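Local coordinates for protein putative deoxyribonuclease yjjV (Escherichia coli, PDB 1ZZM) that probably hydrolyses ester bonds, as a zinc-bound TatD-type member of the metallo-dependent hydrolases, though its substrate is not established, at residues Ser77-Leu81 with Trp114-Gln119. Sequence-based numbering, arbitrary orientation.
With ZN (zinc ion), chain D.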
ATOM      1  N   SER A  77      13.507  17.281   0.682  1.00 15.35           N
ATOM      2  CA  SER A  77      12.494  16.286   0.286  1.00 14.63           C
ATOM      3  C   SER A  77      11.219  16.484   1.106  1.00 12.67           C
ATOM      4  O   SER A  77      10.098  16.386   0.584  1.00 10.33           O
ATOM      5  CB  SER A  77      13.018  14.865   0.537  1.00 14.04           C
ATOM      6  OG  SER A  77      14.194  14.625  -0.231  1.00 15.38           O
ATOM      7  N   LEU A  78      11.376  16.746   2.397  1.00  9.04           N
ATOM      8  CA  LEU A  78      10.199  16.918   3.242  1.00 10.98           C
ATOM      9  C   LEU A  78       9.479  18.219   2.921  1.00 11.16           C
ATOM     10  O   LEU A  78       8.254  18.286   2.966  1.00 10.43           O
ATOM     11  CB  LEU A  78      10.567  16.886   4.719  1.00 12.33           C
ATOM     12  CG  LEU A  78      10.788  15.475   5.303  1.00 14.55           C
ATOM     13  CD1 LEU A  78      11.430  15.573   6.698  1.00 18.18           C
ATOM     14  CD2 LEU A  78       9.423  14.755   5.411  1.00 17.77           C
ATOM     15  N   GLU A  79      10.232  19.258   2.598  1.00 13.12           N
ATOM     16  CA  GLU A  79       9.572  20.507   2.264  1.00 13.58           C
ATOM     17  C   GLU A  79       8.803  20.294   0.949  1.00 13.58           C
ATOM     18  O   GLU A  79       7.693  20.817   0.768  1.00 13.24           O
ATOM     19  CB  GLU A  79      10.597  21.628   2.095  1.00 13.94           C
ATOM     20  CG  GLU A  79       9.937  22.943   1.764  1.00 20.28           C
ATOM     21  CD  GLU A  79      10.929  24.065   1.554  1.00 21.59           C
ATOM     22  OE1 GLU A  79      11.731  24.387   2.460  1.00 29.29           O
ATOM     23  OE2 GLU A  79      10.887  24.614   0.471  1.00 22.69           O
ATOM     24  N   GLN A  80       9.382  19.533   0.025  1.00 10.14           N
ATOM     25  CA  GLN A  80       8.689  19.288  -1.253  1.00 14.02           C
ATOM     26  C   GLN A  80       7.379  18.521  -1.042  1.00 14.10           C
ATOM     27  O   GLN A  80       6.371  18.772  -1.710  1.00 11.14           O
ATOM     28  CB  GLN A  80       9.561  18.479  -2.199  1.00 15.08           C
ATOM     29  CG  GLN A  80      10.730  19.209  -2.755  1.00 18.27           C
ATOM     30  CD  GLN A  80      11.571  18.260  -3.600  1.00 22.04           C
ATOM     31  OE1 GLN A  80      11.162  17.826  -4.707  1.00 26.26           O
ATOM     32  NE2 GLN A  80      12.715  17.892  -3.074  1.00 22.57           N
ATOM     33  N   LEU A  81       7.420  17.563  -0.128  1.00 12.20           N
ATOM     34  CA  LEU A  81       6.221  16.778   0.198  1.00  9.38           C
ATOM     35  C   LEU A  81       5.131  17.719   0.765  1.00 10.23           C
ATOM     36  O   LEU A  81       3.963  17.693   0.313  1.00  8.98           O
ATOM     37  CB  LEU A  81       6.601  15.704   1.215  1.00  9.14           C
ATOM     38  CG  LEU A  81       5.407  14.913   1.757  1.00 10.86           C
ATOM     39  CD1 LEU A  81       4.651  14.242   0.564  1.00 11.02           C
ATOM     40  CD2 LEU A  81       5.917  13.828   2.757  1.00 11.68           C
ATOM     41  N   TRP A 114      12.328   9.167  12.895  1.00 11.16           N
ATOM     42  CA  TRP A 114      12.093  10.627  12.908  1.00 11.36           C
ATOM     43  C   TRP A 114      11.385  10.995  11.605  1.00 12.04           C
ATOM     44  O   TRP A 114      10.426  11.799  11.583  1.00 12.03           O
ATOM     45  CB  TRP A 114      13.434  11.382  12.982  1.00 12.82           C
ATOM     46  CG  TRP A 114      13.264  12.851  12.908  1.00 16.82           C
ATOM     47  CD1 TRP A 114      12.925  13.684  13.941  1.00 17.28           C
ATOM     48  CD2 TRP A 114      13.391  13.671  11.749  1.00 19.65           C
ATOM     49  NE1 TRP A 114      12.838  14.983  13.491  1.00 22.11           N
ATOM     50  CE2 TRP A 114      13.116  15.003  12.147  1.00 21.23           C
ATOM     51  CE3 TRP A 114      13.712  13.417  10.411  1.00 19.94           C
ATOM     52  CZ2 TRP A 114      13.151  16.079  11.251  1.00 24.11           C
ATOM     53  CZ3 TRP A 114      13.748  14.485   9.523  1.00 25.24           C
ATOM     54  CH2 TRP A 114      13.468  15.803   9.949  1.00 19.21           C
ATOM     55  N   LEU A 115      11.859  10.411  10.509  1.00 11.05           N
ATOM     56  CA  LEU A 115      11.288  10.720   9.201  1.00 12.99           C
ATOM     57  C   LEU A 115       9.837  10.267   9.111  1.00 11.02           C
ATOM     58  O   LEU A 115       8.988  10.967   8.544  1.00 11.35           O
ATOM     59  CB  LEU A 115      12.118  10.074   8.079  1.00 11.51           C
ATOM     60  CG  LEU A 115      11.590  10.342   6.664  1.00 19.41           C
ATOM     61  CD1 LEU A 115      11.480  11.837   6.450  1.00 23.92           C
ATOM     62  CD2 LEU A 115      12.562   9.742   5.620  1.00 21.85           C
ATOM     63  N   LEU A 116       9.545   9.089   9.638  1.00 11.14           N
ATOM     64  CA  LEU A 116       8.155   8.627   9.655  1.00  9.96           C
ATOM     65  C   LEU A 116       7.278   9.614  10.439  1.00 10.04           C
ATOM     66  O   LEU A 116       6.200   9.988   9.995  1.00  9.34           O
ATOM     67  CB  LEU A 116       8.056   7.258  10.338  1.00 11.14           C
ATOM     68  CG  LEU A 116       6.654   6.734  10.638  1.00 12.27           C
ATOM     69  CD1 LEU A 116       5.912   6.423   9.303  1.00  9.42           C
ATOM     70  CD2 LEU A 116       6.750   5.505  11.528  1.00 11.06           C
ATOM     71  N   ASP A 117       7.727  10.043  11.612  1.00 10.99           N
ATOM     72  CA  ASP A 117       6.882  10.954  12.379  1.00 10.51           C
ATOM     73  C   ASP A 117       6.681  12.305  11.691  1.00 11.73           C
ATOM     74  O   ASP A 117       5.625  12.906  11.839  1.00  9.55           O
ATOM     75  CB  ASP A 117       7.408  11.120  13.811  1.00 11.33           C
ATOM     76  CG  ASP A 117       7.043   9.952  14.705  1.00 12.51           C
ATOM     77  OD1 ASP A 117       6.222   9.094  14.302  1.00 14.58           O
ATOM     78  OD2 ASP A 117       7.564   9.863  15.838  1.00 13.42           O
ATOM     79  N   GLU A 118       7.686  12.796  10.953  1.00 10.14           N
ATOM     80  CA  GLU A 118       7.530  14.050  10.231  1.00 11.69           C
ATOM     81  C   GLU A 118       6.406  13.902   9.206  1.00 12.69           C
ATOM     82  O   GLU A 118       5.631  14.829   8.967  1.00 11.08           O
ATOM     83  CB  GLU A 118       8.824  14.436   9.495  1.00 13.38           C
ATOM     84  CG  GLU A 118       9.930  14.999  10.403  1.00 18.53           C
ATOM     85  CD  GLU A 118       9.454  16.183  11.246  1.00 21.56           C
ATOM     86  OE1 GLU A 118       8.962  17.189  10.676  1.00 23.66           O
ATOM     87  OE2 GLU A 118       9.556  16.093  12.480  1.00 22.90           O
ATOM     88  N   GLN A 119       6.319  12.727   8.591  1.00 11.95           N
ATOM     89  CA  GLN A 119       5.291  12.515   7.580  1.00  9.77           C
ATOM     90  C   GLN A 119       3.946  12.232   8.206  1.00 11.13           C
ATOM     91  O   GLN A 119       2.916  12.582   7.635  1.00 10.47           O
ATOM     92  CB  GLN A 119       5.736  11.398   6.655  1.00  9.90           C
ATOM     93  CG  GLN A 119       6.959  11.841   5.892  1.00 10.44           C
ATOM     94  CD  GLN A 119       7.476  10.790   4.963  1.00  9.61           C
ATOM     95  OE1 GLN A 119       8.209   9.874   5.374  1.00 12.42           O
ATOM     96  NE2 GLN A 119       7.087  10.883   3.729  1.00  4.49           N
TER
HETATM   97 ZN    ZN D 403       6.491   8.672  16.866  1.00 14.43          ZN
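Leu78 packs as a knob into a hole on helix 109-125, in an apolar contact between two neighbouring outer helices of the TatD-type TIM barrel. The short segments run nearly parallel, at 19°, with their axes 11.5 Å apart. No hydrogen bond joins them. The hole is formed by Trp114, Leu115, Glu118 and Gln119. Leu78 CB points toward helix 109-125, and CG anti to the carbonyl carbon (chi1 -79°) with chi2 near anti carries both methyls to it. Leu78 CD1 meets the six-membered part of the Trp114 indole obliquely, 3.8 Å from CZ3. Leu78 CD2 lies 3.7 Å from Leu115 CD1, which also touches CD1 of Leu78. Two polar residues line the hole with their aliphatic parts. Glu118 CB comes within 4.0 Å of Leu78 CD1, and Gln119 CG is 3.8 Å from Leu78 CD2. Glu118 bends at chi2 (-54°), and its CG lies over one face of the Trp114 ring, 3.4 Å above the plane and toward the rim. One turn on from Leu78, Leu81 CD2 adds a contact 3.9 Å from Gln119 CG. An alanine at Leu78 would probably open a gap between the helices and deprive Leu115 CD1 and Trp114 CZ3 of their methyl partners. Outside this packing, Asp117 binds a zinc ion through OD2 (1.9 Å), OD1 lying farther off, with His144 and His148 of helix 138-148; this site is separate from that of Glu97. Leu65, in a loop, touches Leu78 and Gln119. Leu116 and Gln119 pack against strand 95-101, so helix 109-125 meets that strand as well as helix 75-87.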